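Local coordinates for protein dTDP-4-dehydrorhamnose reductase (Sulfolobus tokodaii, PDB 2GGS) that binds NADPH and, judging by its family, probably reduces dTDP-4-dehydrorhamnose, a step in the synthesis of dTDP-L-rhamnose, at residues A[125-129]-A[242-246]; A[179-184]-A[208-214]; A[183-188]-A[262-267]. One frame throughout, in Å; residues are numbered along the deposited sequence.

Contact 1. Residues A[125-129]-A[242-246]; sequences NPINY and AKRPY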
loop_
_atom_site.group_PDB
_atom_site.type_symbol
_atom_site.label_atom_id
_atom_site.label_comp_id
_atom_site.label_asym_id
_atom_site.label_seq_id
_atom_site.Cartn_x
_atom_site.Cartn_y
_atom_site.Cartn_z
ATOM N N ASN A 125 6.384 -15.582 -2.431
ATOM C CA ASN A 125 7.295 -16.332 -1.576
ATOM C C ASN A 125 8.008 -15.321 -0.677
ATOM O O ASN A 125 9.208 -15.062 -0.841
ATOM C CB ASN A 125 8.309 -17.148 -2.404
ATOM C CG ASN A 125 9.106 -18.143 -1.550
ATOM O OD1 ASN A 125 8.642 -18.618 -0.515
ATOM N ND2 ASN A 125 10.302 -18.474 -2.002
ATOM N N PRO A 126 7.272 -14.724 0.282
ATOM C CA PRO A 126 7.834 -13.586 1.045
ATOM C C PRO A 126 9.020 -13.979 1.920
ATOM O O PRO A 126 9.074 -15.139 2.434
ATOM C CB PRO A 126 6.665 -13.110 1.940
ATOM C CG PRO A 126 5.474 -13.972 1.607
ATOM C CD PRO A 126 5.900 -15.095 0.684
ATOM N N ILE A 127 9.948 -13.037 2.102
ATOM C CA ILE A 127 11.114 -13.242 2.968
ATOM C C ILE A 127 11.119 -12.397 4.251
ATOM O O ILE A 127 12.119 -12.350 4.986
ATOM C CB ILE A 127 12.445 -13.110 2.179
ATOM C CG1 ILE A 127 12.707 -11.648 1.768
ATOM C CG2 ILE A 127 12.418 -14.067 0.986
ATOM C CD1 ILE A 127 14.125 -11.402 1.089
ATOM N N ASN A 128 10.013 -11.704 4.525
ATOM C CA ASN A 128 9.851 -11.032 5.801
ATOM C C ASN A 128 8.419 -11.209 6.279
ATOM O O ASN A 128 7.540 -11.539 5.452
ATOM C CB ASN A 128 10.265 -9.546 5.728
ATOM C CG ASN A 128 9.551 -8.782 4.619
ATOM O OD1 ASN A 128 8.322 -8.723 4.565
ATOM N ND2 ASN A 128 10.334 -8.188 3.726
ATOM N N TYR A 129 8.179 -11.005 7.580
ATOM C CA TYR A 129 6.842 -11.249 8.129
ATOM C C TYR A 129 5.786 -10.212 7.673
ATOM O O TYR A 129 4.600 -10.534 7.592
ATOM C CB TYR A 129 6.846 -11.467 9.661
ATOM C CG TYR A 129 5.550 -12.150 10.013
ATOM C CD1 TYR A 129 5.347 -13.492 9.663
ATOM C CD2 TYR A 129 4.482 -11.430 10.569
ATOM C CE1 TYR A 129 4.107 -14.123 9.902
ATOM C CE2 TYR A 129 3.228 -12.065 10.797
ATOM C CZ TYR A 129 3.075 -13.408 10.470
ATOM O OH TYR A 129 1.846 -14.028 10.646
ATOM N N ALA A 242 14.174 -6.923 9.627
ATOM C CA ALA A 242 13.692 -7.809 8.558
ATOM C C ALA A 242 14.561 -7.763 7.300
ATOM O O ALA A 242 15.199 -6.753 7.030
ATOM C CB ALA A 242 12.241 -7.464 8.221
ATOM N N LYS A 243 14.585 -8.855 6.541
ATOM C CA LYS A 243 15.250 -8.884 5.237
ATOM C C LYS A 243 14.308 -8.251 4.226
ATOM O O LYS A 243 13.104 -8.502 4.291
ATOM C CB LYS A 243 15.561 -10.308 4.828
ATOM C CG LYS A 243 16.729 -10.957 5.589
ATOM C CD LYS A 243 16.541 -12.486 5.798
ATOM C CE LYS A 243 15.805 -12.862 7.123
ATOM N NZ LYS A 243 16.411 -12.238 8.354
ATOM N N ARG A 244 14.830 -7.394 3.348
ATOM C CA ARG A 244 14.026 -6.836 2.231
ATOM C C ARG A 244 14.307 -7.626 0.963
ATOM O O ARG A 244 15.439 -8.057 0.762
ATOM C CB ARG A 244 14.368 -5.355 2.008
ATOM C CG ARG A 244 13.534 -4.345 2.810
ATOM C CD ARG A 244 13.605 -4.569 4.317
ATOM N NE ARG A 244 12.998 -3.432 5.014
ATOM C CZ ARG A 244 13.089 -3.252 6.339
ATOM N NH1 ARG A 244 13.743 -4.145 7.084
ATOM N NH2 ARG A 244 12.522 -2.202 6.915
ATOM N N PRO A 245 13.287 -7.806 0.094
ATOM C CA PRO A 245 13.520 -8.457 -1.211
ATOM C C PRO A 245 14.458 -7.615 -2.068
ATOM O O PRO A 245 14.361 -6.398 -2.078
ATOM C CB PRO A 245 12.107 -8.550 -1.836
ATOM C CG PRO A 245 11.299 -7.497 -1.115
ATOM C CD PRO A 245 11.868 -7.430 0.286
ATOM N N TYR A 246 15.397 -8.269 -2.746
ATOM C CA TYR A 246 16.367 -7.546 -3.596
ATOM C C TYR A 246 15.731 -6.711 -4.713
ATOM O O TYR A 246 16.013 -5.525 -4.828
ATOM C CB TYR A 246 17.377 -8.512 -4.203
ATOM C CG TYR A 246 18.364 -7.809 -5.106
ATOM C CD1 TYR A 246 19.296 -6.913 -4.576
ATOM C CD2 TYR A 246 18.335 -8.002 -6.476
ATOM C CE1 TYR A 246 20.199 -6.240 -5.406
ATOM C CE2 TYR A 246 19.235 -7.335 -7.320
ATOM C CZ TYR A 246 20.164 -6.465 -6.764
ATOM O OH TYR A 246 21.079 -5.809 -7.571
HETATM O O HOH W 1 13.051 -11.157 7.322
#

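Contact 2. Residues A[179-184]-A[208-214]; sequences GYYSPI and AGERISR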
loop_
_atom_site.group_PDB
_atom_site.type_symbol
_atom_site.label_atom_id
_atom_site.label_comp_id
_atom_site.label_asym_id
_atom_site.label_seq_id
_atom_site.Cartn_x
_atom_site.Cartn_y
_atom_site.Cartn_z
ATOM N N GLY A 179 18.942 -2.420 -4.027
ATOM C CA GLY A 179 17.842 -3.216 -4.556
ATOM C C GLY A 179 16.833 -2.307 -5.225
ATOM O O GLY A 179 16.946 -1.074 -5.129
ATOM N N TYR A 180 15.840 -2.923 -5.858
ATOM C CA TYR A 180 14.921 -2.254 -6.811
ATOM C C TYR A 180 13.562 -2.353 -6.151
ATOM O O TYR A 180 13.217 -3.424 -5.623
ATOM C CB TYR A 180 14.986 -2.889 -8.161
ATOM C CG TYR A 180 16.387 -2.772 -8.748
ATOM C CD1 TYR A 180 17.354 -3.685 -8.394
ATOM C CD2 TYR A 180 16.710 -1.746 -9.645
ATOM C CE1 TYR A 180 18.625 -3.595 -8.881
ATOM C CE2 TYR A 180 18.026 -1.638 -10.177
ATOM C CZ TYR A 180 18.961 -2.584 -9.782
ATOM O OH TYR A 180 20.257 -2.554 -10.277
ATOM N N TYR A 181 12.720 -1.358 -6.325
ATOM C CA TYR A 181 11.292 -1.556 -6.439
ATOM C C TYR A 181 10.523 -0.631 -7.371
ATOM O O TYR A 181 11.114 -0.089 -8.308
ATOM C CB TYR A 181 10.834 -1.347 -4.943
ATOM C CG TYR A 181 10.946 0.099 -4.371
ATOM C CD1 TYR A 181 11.993 0.974 -4.751
ATOM C CD2 TYR A 181 10.034 0.556 -3.417
ATOM C CE1 TYR A 181 12.085 2.275 -4.258
ATOM C CE2 TYR A 181 10.129 1.852 -2.880
ATOM C CZ TYR A 181 11.152 2.715 -3.304
ATOM O OH TYR A 181 11.201 4.002 -2.803
ATOM N N SER A 182 9.214 -0.443 -7.134
ATOM C CA SER A 182 8.409 0.330 -8.057
ATOM C C SER A 182 7.529 1.401 -7.343
ATOM O O SER A 182 6.303 1.304 -7.336
ATOM C CB SER A 182 7.534 -0.610 -8.925
ATOM O OG SER A 182 6.938 -1.578 -8.131
ATOM N N PRO A 183 8.173 2.441 -6.800
ATOM C CA PRO A 183 7.457 3.373 -5.922
ATOM C C PRO A 183 6.370 4.146 -6.680
ATOM O O PRO A 183 6.593 4.595 -7.814
ATOM C CB PRO A 183 8.563 4.322 -5.440
ATOM C CG PRO A 183 9.635 4.241 -6.546
ATOM C CD PRO A 183 9.607 2.788 -6.929
ATOM N N ILE A 184 5.197 4.289 -6.068
ATOM C CA ILE A 184 4.107 5.074 -6.607
ATOM C C ILE A 184 3.668 6.058 -5.538
ATOM O O ILE A 184 3.635 5.704 -4.341
ATOM C CB ILE A 184 2.934 4.125 -7.062
ATOM C CG1 ILE A 184 1.793 4.874 -7.791
ATOM C CG2 ILE A 184 2.425 3.222 -5.831
ATOM C CD1 ILE A 184 0.783 3.918 -8.426
ATOM N N ALA A 208 1.675 -0.152 -9.802
ATOM C CA ALA A 208 2.832 0.470 -9.156
ATOM C C ALA A 208 3.671 1.272 -10.158
ATOM O O ALA A 208 3.266 1.420 -11.320
ATOM C CB ALA A 208 3.690 -0.578 -8.456
ATOM N N GLY A 209 4.798 1.792 -9.691
ATOM C CA GLY A 209 5.593 2.754 -10.463
ATOM C C GLY A 209 6.586 2.066 -11.387
ATOM O O GLY A 209 6.514 0.892 -11.614
ATOM N N GLU A 210 7.516 2.839 -11.933
ATOM C CA GLU A 210 8.575 2.281 -12.774
ATOM C C GLU A 210 9.660 1.694 -11.874
ATOM O O GLU A 210 9.932 2.214 -10.775
ATOM C CB GLU A 210 9.173 3.398 -13.647
ATOM C CG GLU A 210 8.196 4.057 -14.589
ATOM C CD GLU A 210 8.270 3.462 -15.989
ATOM O OE1 GLU A 210 7.453 3.869 -16.834
ATOM O OE2 GLU A 210 9.116 2.567 -16.231
ATOM N N ARG A 211 10.280 0.603 -12.324
ATOM C CA ARG A 211 11.378 -0.026 -11.582
ATOM C C ARG A 211 12.552 0.954 -11.384
ATOM O O ARG A 211 13.020 1.553 -12.353
ATOM C CB ARG A 211 11.872 -1.263 -12.325
ATOM C CG ARG A 211 13.123 -1.945 -11.695
ATOM C CD ARG A 211 13.453 -3.213 -12.534
ATOM N NE ARG A 211 14.578 -3.989 -12.022
ATOM C CZ ARG A 211 15.861 -3.734 -12.271
ATOM N NH1 ARG A 211 16.204 -2.721 -13.053
ATOM N NH2 ARG A 211 16.800 -4.530 -11.763
ATOM N N ILE A 212 13.011 1.115 -10.142
ATOM C CA ILE A 212 14.123 2.005 -9.837
ATOM C C ILE A 212 14.858 1.502 -8.611
ATOM O O ILE A 212 14.268 0.833 -7.761
ATOM C CB ILE A 212 13.613 3.479 -9.617
ATOM C CG1 ILE A 212 14.742 4.523 -9.714
ATOM C CG2 ILE A 212 12.872 3.594 -8.259
ATOM C CD1 ILE A 212 14.254 5.991 -9.630
ATOM N N SER A 213 16.161 1.790 -8.536
ATOM C CA SER A 213 16.932 1.429 -7.356
ATOM C C SER A 213 16.745 2.497 -6.281
ATOM O O SER A 213 16.467 3.671 -6.586
ATOM C CB SER A 213 18.432 1.237 -7.724
ATOM O OG SER A 213 19.070 2.487 -7.972
ATOM N N ARG A 214 16.918 2.122 -5.007
ATOM C CA ARG A 214 16.825 3.144 -3.968
ATOM C C ARG A 214 17.892 4.216 -4.145
ATOM O O ARG A 214 17.654 5.393 -3.878
ATOM C CB ARG A 214 16.994 2.500 -2.586
ATOM C CG ARG A 214 15.689 1.928 -2.014
ATOM C CD ARG A 214 15.390 0.574 -2.499
ATOM N NE ARG A 214 14.287 -0.058 -1.747
ATOM C CZ ARG A 214 13.711 -1.202 -2.089
ATOM N NH1 ARG A 214 14.092 -1.856 -3.183
ATOM N NH2 ARG A 214 12.735 -1.693 -1.333
HETATM O O HOH W 2 7.390 5.517 -10.240
#

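Contact 3. Residues A[183-188]-A[262-267]; sequences PISARK and DFYTLD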
loop_
_atom_site.group_PDB
_atom_site.type_symbol
_atom_site.label_atom_id
_atom_site.label_comp_id
_atom_site.label_asym_id
_atom_site.label_seq_id
_atom_site.Cartn_x
_atom_site.Cartn_y
_atom_site.Cartn_z
ATOM N N PRO A 183 8.173 2.441 -6.800
ATOM C CA PRO A 183 7.457 3.373 -5.922
ATOM C C PRO A 183 6.370 4.146 -6.680
ATOM O O PRO A 183 6.593 4.595 -7.814
ATOM C CB PRO A 183 8.563 4.322 -5.440
ATOM C CG PRO A 183 9.635 4.241 -6.546
ATOM C CD PRO A 183 9.607 2.788 -6.929
ATOM N N ILE A 184 5.197 4.289 -6.068
ATOM C CA ILE A 184 4.107 5.074 -6.607
ATOM C C ILE A 184 3.668 6.058 -5.538
ATOM O O ILE A 184 3.635 5.704 -4.341
ATOM C CB ILE A 184 2.934 4.125 -7.062
ATOM C CG1 ILE A 184 1.793 4.874 -7.791
ATOM C CG2 ILE A 184 2.425 3.222 -5.831
ATOM C CD1 ILE A 184 0.783 3.918 -8.426
ATOM N N SER A 185 3.353 7.289 -5.922
ATOM C CA SER A 185 2.806 8.246 -4.943
ATOM C C SER A 185 1.436 7.805 -4.500
ATOM O O SER A 185 0.674 7.193 -5.264
ATOM C CB SER A 185 2.708 9.666 -5.475
ATOM O OG SER A 185 1.837 9.713 -6.592
ATOM N N ALA A 186 1.103 8.099 -3.239
ATOM C CA ALA A 186 -0.259 7.806 -2.829
ATOM C C ALA A 186 -1.314 8.396 -3.744
ATOM O O ALA A 186 -2.323 7.742 -3.990
ATOM C CB ALA A 186 -0.489 8.261 -1.357
ATOM N N ARG A 187 -1.120 9.641 -4.225
ATOM C CA ARG A 187 -2.120 10.291 -5.073
ATOM C C ARG A 187 -2.297 9.592 -6.436
ATOM O O ARG A 187 -3.419 9.484 -6.921
ATOM C CB ARG A 187 -1.834 11.782 -5.244
ATOM C CG ARG A 187 -0.547 12.077 -6.022
ATOM C CD ARG A 187 -0.442 13.597 -6.135
ATOM N NE ARG A 187 0.636 13.962 -7.040
ATOM C CZ ARG A 187 0.750 15.159 -7.619
ATOM N NH1 ARG A 187 -0.137 16.122 -7.381
ATOM N NH2 ARG A 187 1.768 15.395 -8.436
ATOM N N LYS A 188 -1.198 9.138 -7.035
ATOM C CA LYS A 188 -1.324 8.429 -8.319
ATOM C C LYS A 188 -2.000 7.085 -8.168
ATOM O O LYS A 188 -2.867 6.718 -8.987
ATOM C CB LYS A 188 0.039 8.274 -9.008
ATOM C CG LYS A 188 0.601 9.610 -9.474
ATOM C CD LYS A 188 -0.202 10.202 -10.653
ATOM C CE LYS A 188 0.490 11.465 -11.159
ATOM N NZ LYS A 188 -0.456 12.506 -11.688
ATOM N N ASP A 262 -1.706 7.980 -16.339
ATOM C CA ASP A 262 -0.317 7.589 -16.106
ATOM C C ASP A 262 -0.098 7.581 -14.595
ATOM O O ASP A 262 0.208 8.611 -14.002
ATOM C CB ASP A 262 0.677 8.559 -16.788
ATOM C CG ASP A 262 2.120 8.215 -16.503
ATOM O OD1 ASP A 262 2.376 7.423 -15.585
ATOM O OD2 ASP A 262 3.049 8.702 -17.208
ATOM N N PHE A 263 -0.236 6.399 -14.007
ATOM C CA PHE A 263 -0.053 6.208 -12.568
ATOM C C PHE A 263 1.378 5.837 -12.242
ATOM O O PHE A 263 1.721 5.688 -11.078
ATOM C CB PHE A 263 -1.006 5.110 -12.072
ATOM C CG PHE A 263 -0.796 3.768 -12.746
ATOM C CD1 PHE A 263 0.211 2.895 -12.341
ATOM C CD2 PHE A 263 -1.593 3.400 -13.833
ATOM C CE1 PHE A 263 0.393 1.653 -12.970
ATOM C CE2 PHE A 263 -1.421 2.156 -14.448
ATOM C CZ PHE A 263 -0.427 1.317 -14.059
ATOM N N TYR A 264 2.221 5.651 -13.274
ATOM C CA TYR A 264 3.493 4.982 -13.083
ATOM C C TYR A 264 4.761 5.844 -13.175
ATOM O O TYR A 264 5.739 5.574 -12.485
ATOM C CB TYR A 264 3.623 3.798 -14.043
ATOM C CG TYR A 264 3.173 4.149 -15.433
ATOM C CD1 TYR A 264 4.064 4.707 -16.347
ATOM C CD2 TYR A 264 1.860 3.906 -15.832
ATOM C CE1 TYR A 264 3.636 5.024 -17.648
ATOM C CE2 TYR A 264 1.418 4.240 -17.131
ATOM C CZ TYR A 264 2.324 4.792 -18.016
ATOM O OH TYR A 264 1.868 5.125 -19.283
ATOM N N THR A 265 4.740 6.883 -14.019
ATOM C CA THR A 265 5.872 7.796 -14.078
ATOM C C THR A 265 6.152 8.365 -12.694
ATOM O O THR A 265 5.207 8.790 -12.003
ATOM C CB THR A 265 5.610 8.899 -15.070
ATOM O OG1 THR A 265 5.462 8.289 -16.356
ATOM C CG2 THR A 265 6.786 9.897 -15.114
ATOM N N LEU A 266 7.413 8.329 -12.294
ATOM C CA LEU A 266 7.801 8.807 -10.967
ATOM C C LEU A 266 7.158 10.169 -10.662
ATOM O O LEU A 266 7.264 11.116 -11.453
ATOM C CB LEU A 266 9.303 8.933 -10.824
ATOM C CG LEU A 266 9.783 9.335 -9.412
ATOM C CD1 LEU A 266 9.480 8.160 -8.437
ATOM C CD2 LEU A 266 11.260 9.700 -9.391
ATOM N N ASP A 267 6.477 10.244 -9.528
ATOM C CA ASP A 267 5.757 11.414 -9.127
ATOM C C ASP A 267 6.285 12.041 -7.824
ATOM O O ASP A 267 5.637 12.024 -6.856
ATOM C CB ASP A 267 4.264 11.088 -9.037
ATOM C CG ASP A 267 3.422 12.248 -8.605
ATOM O OD1 ASP A 267 3.684 13.348 -9.001
ATOM O OD2 ASP A 267 2.507 12.030 -7.852
HETATM O O HOH W 3 5.627 7.700 -8.315
HETATM O O HOH W 2 7.390 5.517 -10.240
HETATM O O HOH W 4 -1.102 11.033 -13.747
#

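Contact 1. Residues A[125-129]-A[242-246]
Two loops of the extended-SDR (RmlD-like) Rossmann fold meet here, and the clearest motif is a helix N-cap: Asn-128 sits directly before helix 129-141, the helix that carries the NADPH-binding Lys-134. Three residues, Ile-127, Asn-128 and Lys-243, supply most of the 247 Å² buried between the segments. The amide of Asn-128 is divided between two tasks. Its OD1 caps the helix by accepting from the backbone N of Gly-131, while ND2 donates to Lys-243 O at 2.8 Å with an almost straight N-H...O angle of 169°. The chain is closest at the same place, Asn-128 CA to Ala-242 CA measuring 5.7 Å. Asn-128 CB also packs on Ala-242 CB at 3.8 Å. Ile-127 packs its CD1 against the 242-246 backbone, 3.6 Å from Arg-244 O and 3.8 Å from Pro-245 CA. Arg-244 itself turns away, with its NH1 bonded to Ala-242 O (3.0 Å) and in a salt bridge with Asp-71, so the 242-246 loop is also tied to helix 70-75. Lys-243 meets Ile-127 through the base of its side chain, CB lying 4.2 Å from Ile-127 CD1, whereas its end leads away. Beside this pair a water closes the gap, donating to Ile-127 O at 2.8 Å and accepting from Lys-243 N at 2.9 Å.

Contact 2. Residues A[179-184]-A[208-214]
A short antiparallel beta ladder joins strands 180-181 and 212-213 in the C-terminal part of this RmlD-family fold. Tyr-181 and Ile-212 form its hydrogen-bonded pair, satisfying each other's backbone: Tyr-181 N to Ile-212 O is 3.0 Å and Ile-212 N to Tyr-181 O 2.9 Å. Tyr-180 and Ser-213 are the adjacent non-hydrogen-bonded pair, CA atoms 4.2 Å apart. In the same register, Arg-214 N donates to Gly-179 O (3.2 Å); at the other end the register slips by two residues, and Gly-209 N to Ser-182 O (2.8 Å) is a separate bond. A water serves Pro-183 O (2.7 Å) and Glu-210 N (3.2 Å). Ser-182 OG bonds to Leu-250 N, and Ser-213 OG caps helix 214-224 at Glu-216 N. At Gly-209 a CB would come within 1.9 Å of Pro-183 O, leaving no room for a side chain. Both arginines form stacked cation-pi interactions with tyrosines. The Arg-214 guanidinium lies over Tyr-181, planes at 16°, its CZ 4.1 Å from the ring centroid. Arg-211, whose NE is salt-bridged to Asp-247, covers Tyr-180 on the other face of the ladder: planes at 12°, Arg-211 CZ 3.7 Å from the Tyr-180 centroid and 22° off its normal.

Contact 3. Residues A[183-188]-A[262-267]
One carboxylate, that of Asp-267, holds both the cap and the first turn of helix 186-199. Its OD2 accepts from Ser-185 OG at 2.7 Å and from Arg-187 NE at 2.8 Å, and Asp-267 OD1 takes Arg-187 NH2 at 2.9 Å. With N-H...O angles of 172° and 178°, the two arginine bonds make a bidentate, side-on salt bridge, the acid lying at the edge of the guanidinium. Lys-188 CG also approaches Asp-267 OD2, at 3.5 Å. Toward the interior Ile-184 CD1 makes an apolar contact with Phe-263 CD1 (4.1 Å), and the same methyl packs closely on Phe-263 O (3.3 Å). Waters fill the remaining gaps. One links Pro-183 O (3.3 Å) to Asp-267 N (2.9 Å), a second bridges Pro-183 O (2.7 Å) and Tyr-264 O (2.8 Å), and a third joins Lys-188 NZ (2.6 Å) to Asp-262 O (2.8 Å). The 262-267 loop is braced internally by Asp-262, whose OD1 accepts from Tyr-264 N and Thr-265 N, both at 2.9 Å, as an Asx turn and Asx motif. On the helix side, Ser-185 OG accepts from Lys-188 N at 3.1 Å while donating to Asp-267, which is the classic serine N-cap, here secured by the chain's C-terminal loop.

Contacts 2 and 3 both use Pro-183 and Ile-184; their centres are 10 Å apart, and a common water sits on Pro-183 O. They also pack directly, Ala-208 O lying 3.3 Å from Phe-263 CE1. Contact 1 is 16 Å from contact 2, centre to centre, yet joined to it by a probable hydrogen bond from Tyr-180 N to Tyr-246 O (2.8 Å). From contact 3 it is separate, nearest atoms about 11 Å apart. Contacts 2 and 3 approach the bound NADPH without touching it, the side chains of Tyr-181 and Ile-184 being about 6 and 7 Å away; contact 1 is farther, Arg-244 at about 10 Å. Both segments of contact 2 fall between those of contact 1 in sequence, whereas contacts 1 and 3 cross.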